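Local coordinates for protein aldehyde dehydrogenase (Trypanosoma brucei, PDB 5MYP) that probably oxidises aldehydes to carboxylic acids with NAD+ as cofactor, as members of the aldehyde dehydrogenase family do, at residues K241-R246 with Y396-N401. Sequence-based numbering, arbitrary orientation.
Sequences KVVAER and YVFSNN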
loop_
_atom_site.group_PDB
_atom_site.type_symbol
_atom_site.label_atom_id
_atom_site.label_comp_id
_atom_site.label_asym_id
_atom_site.label_seq_id
_atom_site.Cartn_x
_atom_site.Cartn_y
_atom_site.Cartn_z
ATOM N N LYS A 241 0.176 -39.837 -9.062
ATOM C CA LYS A 241 0.035 -40.152 -7.635
ATOM C C LYS A 241 0.497 -38.991 -6.752
ATOM O O LYS A 241 -0.186 -38.638 -5.787
ATOM C CB LYS A 241 0.803 -41.426 -7.267
ATOM C CG LYS A 241 0.392 -42.009 -5.923
ATOM C CD LYS A 241 0.924 -43.425 -5.713
ATOM C CE LYS A 241 2.242 -43.433 -4.963
ATOM N NZ LYS A 241 2.045 -43.312 -3.491
ATOM N N VAL A 242 1.642 -38.399 -7.091
ATOM C CA VAL A 242 2.181 -37.255 -6.345
ATOM C C VAL A 242 1.316 -36.000 -6.570
ATOM O O VAL A 242 1.090 -35.232 -5.630
ATOM C CB VAL A 242 3.661 -36.969 -6.706
ATOM C CG1 VAL A 242 4.160 -35.695 -6.024
ATOM C CG2 VAL A 242 4.537 -38.156 -6.323
ATOM N N VAL A 243 0.845 -35.809 -7.804
ATOM C CA VAL A 243 -0.089 -34.724 -8.136
ATOM C C VAL A 243 -1.317 -34.800 -7.225
ATOM O O VAL A 243 -1.683 -33.811 -6.588
ATOM C CB VAL A 243 -0.537 -34.772 -9.626
ATOM C CG1 VAL A 243 -1.703 -33.820 -9.899
ATOM C CG2 VAL A 243 0.626 -34.450 -10.558
ATOM N N ALA A 244 -1.922 -35.984 -7.157
ATOM C CA ALA A 244 -3.147 -36.201 -6.382
ATOM C C ALA A 244 -2.920 -36.093 -4.874
ATOM O O ALA A 244 -3.772 -35.566 -4.154
ATOM C CB ALA A 244 -3.756 -37.553 -6.728
ATOM N N GLU A 245 -1.782 -36.601 -4.403
ATOM C CA GLU A 245 -1.434 -36.517 -2.984
ATOM C C GLU A 245 -1.267 -35.070 -2.512
ATOM O O GLU A 245 -1.745 -34.711 -1.436
ATOM C CB GLU A 245 -0.175 -37.335 -2.679
ATOM C CG GLU A 245 -0.452 -38.836 -2.613
ATOM C CD GLU A 245 0.801 -39.697 -2.610
ATOM O OE1 GLU A 245 1.893 -39.213 -2.986
ATOM O OE2 GLU A 245 0.683 -40.883 -2.233
ATOM N N ARG A 246 -0.614 -34.246 -3.329
ATOM C CA ARG A 246 -0.406 -32.837 -2.989
ATOM C C ARG A 246 -1.720 -32.049 -2.996
ATOM O O ARG A 246 -1.993 -31.299 -2.056
ATOM C CB ARG A 246 0.639 -32.206 -3.911
ATOM C CG ARG A 246 2.033 -32.739 -3.616
ATOM C CD ARG A 246 3.086 -32.313 -4.621
ATOM N NE ARG A 246 4.381 -32.907 -4.278
ATOM C CZ ARG A 246 5.543 -32.641 -4.876
ATOM N NH1 ARG A 246 5.622 -31.767 -5.877
ATOM N NH2 ARG A 246 6.648 -33.263 -4.466
ATOM N N TYR A 396 -2.414 -22.643 -8.840
ATOM C CA TYR A 396 -1.571 -23.830 -8.849
ATOM C C TYR A 396 -1.565 -24.455 -10.239
ATOM O O TYR A 396 -2.617 -24.584 -10.862
ATOM C CB TYR A 396 -2.083 -24.826 -7.810
ATOM C CG TYR A 396 -2.168 -24.250 -6.411
ATOM C CD1 TYR A 396 -1.048 -23.688 -5.811
ATOM C CD2 TYR A 396 -3.362 -24.275 -5.684
ATOM C CE1 TYR A 396 -1.107 -23.154 -4.532
ATOM C CE2 TYR A 396 -3.431 -23.752 -4.401
ATOM C CZ TYR A 396 -2.298 -23.192 -3.830
ATOM O OH TYR A 396 -2.337 -22.684 -2.551
ATOM N N VAL A 397 -0.379 -24.826 -10.723
ATOM C CA VAL A 397 -0.219 -25.446 -12.040
ATOM C C VAL A 397 0.626 -26.707 -11.899
ATOM O O VAL A 397 1.766 -26.636 -11.447
ATOM C CB VAL A 397 0.470 -24.496 -13.050
ATOM C CG1 VAL A 397 0.553 -25.144 -14.435
ATOM C CG2 VAL A 397 -0.266 -23.165 -13.114
ATOM N N PHE A 398 0.061 -27.852 -12.270
ATOM C CA PHE A 398 0.806 -29.106 -12.325
ATOM C C PHE A 398 1.151 -29.396 -13.779
ATOM O O PHE A 398 0.257 -29.589 -14.605
ATOM C CB PHE A 398 0.006 -30.251 -11.703
ATOM C CG PHE A 398 -0.064 -30.186 -10.204
ATOM C CD1 PHE A 398 -1.017 -29.394 -9.576
ATOM C CD2 PHE A 398 0.823 -30.914 -9.418
ATOM C CE1 PHE A 398 -1.085 -29.328 -8.190
ATOM C CE2 PHE A 398 0.763 -30.851 -8.033
ATOM C CZ PHE A 398 -0.195 -30.057 -7.417
ATOM N N SER A 399 2.449 -29.391 -14.087
ATOM C CA SER A 399 2.943 -29.572 -15.453
ATOM C C SER A 399 4.457 -29.813 -15.467
ATOM O O SER A 399 5.181 -29.320 -14.596
ATOM C CB SER A 399 2.601 -28.346 -16.312
ATOM O OG SER A 399 3.189 -28.419 -17.602
ATOM N N ASN A 400 4.914 -30.581 -16.455
ATOM C CA ASN A 400 6.342 -30.746 -16.750
ATOM C C ASN A 400 6.761 -29.958 -18.007
ATOM O O ASN A 400 7.901 -30.088 -18.458
ATOM C CB ASN A 400 6.681 -32.237 -16.925
ATOM C CG ASN A 400 6.582 -33.020 -15.628
ATOM O OD1 ASN A 400 5.834 -33.991 -15.531
ATOM N ND2 ASN A 400 7.347 -32.610 -14.625
ATOM N N ASN A 401 5.855 -29.137 -18.548
ATOM C CA ASN A 401 6.090 -28.382 -19.782
ATOM C C ASN A 401 6.297 -26.890 -19.482
ATOM O O ASN A 401 5.368 -26.200 -19.050
ATOM C CB ASN A 401 4.908 -28.580 -20.739
ATOM C CG ASN A 401 5.166 -27.994 -22.118
ATOM O OD1 ASN A 401 4.983 -26.799 -22.341
ATOM N ND2 ASN A 401 5.579 -28.839 -23.055
#
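Val243 of helix 240-252 meets the Phe398 ring with both methyl groups, one over the face and the other at CD2. Val243 CG1 lies over one face of the Phe398 ring, 4.2 Å from its centroid and 23° off the normal, a CH-pi contact displaced toward the rim; Val243 CG2 reaches Phe398 CD2 at 3.7 Å. This split follows from the valine torsion: with CG1 anti to the backbone N (chi1 169°), CG2 falls beside that N. At the far end of the ring, CZ of Phe398 meets CB of Arg246 at 4.2 Å, this time at the edge, near the ring plane. Two helix residues about one turn apart therefore hold the ring by face and edge.

Outside this shell, Phe398 also packs on Val230 and Val232 of strand 229-232, the parallel neighbour of strand 395-398; Val243 touches Leu275 of helix 272-287 and Phe464 of the second subunit. From CG to NE the Arg246 chain is extended, carrying the guanidinium beyond the ring, where NH1 hydrogen-bonds Asn420 O of its own chain and Gly463 O of the second subunit.

Strand 229-232, helix 240-252 and parallel strand 264-268 form a beta-alpha-beta crossover, and Phe398 packs against its helix. The contact itself is buried and apolar, resting on CH-pi and methyl-ring contacts, while carbonyl oxygens of both subunits satisfy the arginine's polar end, with a long, weak ion pair to Asp421.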